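Local coordinates for short afifavidin (Afifella pfennigii, PDB 6HDT), which binds biotin and 2-iminobiotin in strong non-covalent complexes, as a dimeric bacterial member of the avidin/streptavidin family, at the interface of chains A and B. Coordinates in Å, arbitrary orientation; residue numbers count along the deposited sequence, not the author numbering. Chains: chain A/B, Short afifavidin.

Contact 1: the interface of chains A and B. Residues chain A 71-72, 88-90; chain B 86-88, 107.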
# COMPACT_ATOMS: atom_id res chain seq x y z
N GLY A 71 -0.60 -5.23 -3.14
CA GLY A 71 -0.39 -4.35 -1.98
C GLY A 71 -1.54 -3.39 -1.90
O GLY A 71 -2.03 -2.93 -2.93
N PHE A 72 -1.98 -3.09 -0.68
CA PHE A 72 -3.09 -2.18 -0.50
C PHE A 72 -3.05 -1.50 0.84
O PHE A 72 -2.50 -2.00 1.81
CB PHE A 72 -4.45 -2.84 -0.72
CG PHE A 72 -4.68 -4.07 0.13
CD1 PHE A 72 -4.34 -5.33 -0.33
CD2 PHE A 72 -5.30 -3.97 1.35
CE1 PHE A 72 -4.56 -6.45 0.45
CE2 PHE A 72 -5.52 -5.08 2.15
CZ PHE A 72 -5.16 -6.34 1.68
N SER A 88 -0.88 -0.75 5.63
CA SER A 88 -0.70 -1.33 4.30
C SER A 88 -0.41 -2.80 4.44
O SER A 88 0.35 -3.20 5.28
CB SER A 88 0.42 -0.66 3.52
OG SER A 88 0.25 0.80 3.48
N TRP A 89 -0.96 -3.58 3.52
CA TRP A 89 -0.70 -5.00 3.47
C TRP A 89 0.03 -5.26 2.18
O TRP A 89 -0.24 -4.61 1.17
CB TRP A 89 -2.01 -5.77 3.40
CG TRP A 89 -2.84 -5.85 4.62
CD1 TRP A 89 -2.97 -6.91 5.46
CD2 TRP A 89 -3.73 -4.85 5.11
NE1 TRP A 89 -3.86 -6.63 6.46
CE2 TRP A 89 -4.34 -5.36 6.26
CE3 TRP A 89 -4.06 -3.56 4.67
CZ2 TRP A 89 -5.29 -4.65 6.98
CZ3 TRP A 89 -5.00 -2.84 5.41
CH2 TRP A 89 -5.60 -3.37 6.54
N THR A 90 0.89 -6.28 2.16
CA THR A 90 1.55 -6.68 0.92
C THR A 90 1.72 -8.19 0.94
O THR A 90 2.01 -8.75 1.96
CB THR A 90 2.93 -6.00 0.74
OG1 THR A 90 2.86 -4.63 1.19
CG2 THR A 90 3.39 -6.07 -0.74
N VAL B 86 5.53 -6.62 -5.95
CA VAL B 86 4.84 -5.42 -5.47
C VAL B 86 5.44 -5.00 -4.13
O VAL B 86 5.70 -5.85 -3.30
CB VAL B 86 3.32 -5.70 -5.24
CG1 VAL B 86 2.62 -4.53 -4.60
CG2 VAL B 86 2.62 -6.03 -6.54
N THR B 87 5.57 -3.69 -3.88
CA THR B 87 6.03 -3.21 -2.63
C THR B 87 4.99 -2.27 -2.04
O THR B 87 4.37 -1.50 -2.79
CB THR B 87 7.34 -2.43 -2.81
OG1 THR B 87 8.36 -3.27 -3.35
CG2 THR B 87 7.82 -1.80 -1.45
N SER B 88 4.76 -2.36 -0.73
CA SER B 88 4.03 -1.30 -0.02
C SER B 88 4.89 -0.73 1.09
O SER B 88 5.57 -1.48 1.80
CB SER B 88 2.69 -1.79 0.59
OG SER B 88 1.79 -2.33 -0.35
N ASN B 107 7.41 -3.66 2.67
CA ASN B 107 7.34 -5.09 2.38
C ASN B 107 7.31 -5.20 0.87
O ASN B 107 6.54 -4.50 0.21
CB ASN B 107 6.07 -5.70 2.95
CG ASN B 107 6.11 -5.89 4.45
OD1 ASN B 107 7.11 -6.33 5.02
ND2 ASN B 107 4.99 -5.59 5.10
O HOH W 1 2.83 -3.91 3.76

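Contact 2: the interface of chains A and B. Residues chain A 77, 82, 84-85; chain B 66.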
# COMPACT_ATOMS: atom_id res chain seq x y z
N ASP A 77 -10.19 6.24 8.71
CA ASP A 77 -11.18 7.27 8.91
C ASP A 77 -12.36 7.01 7.97
O ASP A 77 -12.19 6.67 6.80
CB ASP A 77 -10.58 8.64 8.65
CG ASP A 77 -11.59 9.75 8.86
OD1 ASP A 77 -11.99 10.00 10.03
OD2 ASP A 77 -12.00 10.36 7.85
N ASN A 82 -12.73 7.22 13.64
CA ASN A 82 -11.38 7.55 13.25
C ASN A 82 -10.44 6.97 14.29
O ASN A 82 -10.64 7.12 15.51
CB ASN A 82 -11.20 9.07 13.18
CG ASN A 82 -9.82 9.49 12.67
OD1 ASN A 82 -9.65 9.86 11.51
ND2 ASN A 82 -8.84 9.47 13.54
N ASN A 84 -6.85 7.45 13.56
CA ASN A 84 -5.62 8.23 13.36
C ASN A 84 -4.42 7.34 13.03
O ASN A 84 -3.41 7.32 13.72
CB ASN A 84 -5.35 9.12 14.57
CG ASN A 84 -4.26 10.12 14.31
OD1 ASN A 84 -4.06 10.54 13.18
ND2 ASN A 84 -3.54 10.52 15.37
N SER A 85 -4.59 6.55 11.98
CA SER A 85 -3.66 5.49 11.66
C SER A 85 -3.91 5.06 10.23
O SER A 85 -4.97 5.32 9.68
CB SER A 85 -3.90 4.29 12.58
OG SER A 85 -5.26 3.88 12.49
N TRP B 66 -3.54 9.85 6.28
CA TRP B 66 -4.32 10.44 7.30
C TRP B 66 -3.36 11.22 8.17
O TRP B 66 -2.46 10.67 8.76
CB TRP B 66 -5.10 9.43 8.16
CG TRP B 66 -5.87 10.24 9.13
CD1 TRP B 66 -5.53 10.53 10.44
CD2 TRP B 66 -7.02 11.02 8.83
NE1 TRP B 66 -6.45 11.40 10.98
CE2 TRP B 66 -7.37 11.72 10.01
CE3 TRP B 66 -7.80 11.18 7.68
CZ2 TRP B 66 -8.49 12.57 10.08
CZ3 TRP B 66 -8.92 12.03 7.75
CH2 TRP B 66 -9.25 12.71 8.94

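Contact 1: the interface of chains A and B
A:Thr90 and B:Ser88 meet in the two-fold interface of the avidin dimer, where the outer faces of two beta-barrels pack through strand 85-96 of each chain and so join the subunits. Side chains alternate along this strand: A:Ser88 and A:Thr90 point toward the partner, whereas A:Trp89 turns back into its own subunit, its CB lying 3.6 Å above the ring plane of A:Phe72. Small residues suit the outer face, because they let the two sheets come close together. The two copies of Ser88 show this best, with A:Ser88 CB 3.9 Å from B:Ser88 CB near the symmetry axis.

A:Thr90 has more surface hidden by the partner than any other residue of this patch, and its branched side chain does two jobs. Its methyl CG2 points toward two main-chain carbonyl oxygens of chain B, 3.5 Å from B:Val86 O and a little farther from B:Asn107 O. Its hydroxyl OG1, set anti to the carbonyl carbon (chi1 -39°), is thereby turned toward B:Ser88. The pair A:Thr90 OG1 and B:Ser88 OG, 3.0 Å apart, could hydrogen-bond, but OG1 lies beside the serine C-O bond, which makes the geometry doubtful. B:Ser88 OG also gives a weak hydrogen bond to A:Trp89 O at 3.4 Å.

Glycine at A:Gly71 has no side chain to hold the partner off, and B:Val86 CG1, anti to its own backbone N (chi1 173°), comes 3.6 Å from A:Gly71 N. A water completes the polar network: it bonds A:Thr90 OG1 at 2.7 Å, makes a weak hydrogen bond to A:Ser88 O, and is hydrogen-bonded to the amide nitrogen B:Asn107 ND2 at 3.0 Å, with an angle of 161° at the hydrogen.

Contact 2: the interface of chains A and B
A:Asp77 and A:Asn82 lie over one face of the indole of B:Trp66, at the end of strand 58-66, and A:Asn84 lies beside it in the homodimer interface, so that a flat aromatic plate is received by polar side chains of the partner.

A:Asp77 can be followed outward over the benzene half of the ring. CB sits toward the rim, 3.9 Å from B:Trp66 CE3. The carboxylate carbon CG comes next, 3.7 Å from B:Trp66 CZ3. Of the two oxygens, OD2 is the nearer, 3.5 Å from B:Trp66 CZ3, while OD1 approaches B:Trp66 CH2 at 4.0 Å. With CG anti to the backbone N, the short chain reaches the ring face, and its carboxylate is tilted by 26° from the ring plane, lying over and past the rim. CB and CG give van der Waals contact with the benzene half while the carboxylate extends past the ring edge; aspartate is short enough to do both.

A:Asn82 adds its amide oxygen to the same face: OD1 stands over the rim near CZ2, on the side of NE1, 3.3 Å from B:Trp66 CE2, with the amide inclined 58° to the indole.

A:Asn84 comes to the pyrrole side rather than the face. Its OD1 lies at the edge in the indole plane, 3.4 Å from B:Trp66 NE1, and the amide stands nearly upright to the ring at 81°. The positively polarised N-H and C-H edge probably favours such an oxygen. Asparagine also suits the backbone here, whose torsions lie in the left-handed helical region.

By burying a large tryptophan against residues 77-84 of the partner, the site adds to dimer cohesion; since A:Ser85, which follows A:Asn84, binds biotin, it may also steady one side of the pocket.

The C-alpha centres of contact 1 and contact 2 lie about 18 Å apart within one interface. On chain A they are joined by strand 85-96, whose first residue belongs to contact 2 and whose residues 88-90 belong to contact 1, where strand 69-75 adds A:Gly71. Chain B uses different elements: strands 85-96 and 99-111 in contact 1, strand 58-66 in contact 2. Two-fold symmetry gives each contact a twin, so the dimer is probably held at the centre and at both flanks. A:Ser85 and B:Thr87, which bind biotin, are in or next to these patches, which may couple pocket stability to dimerisation.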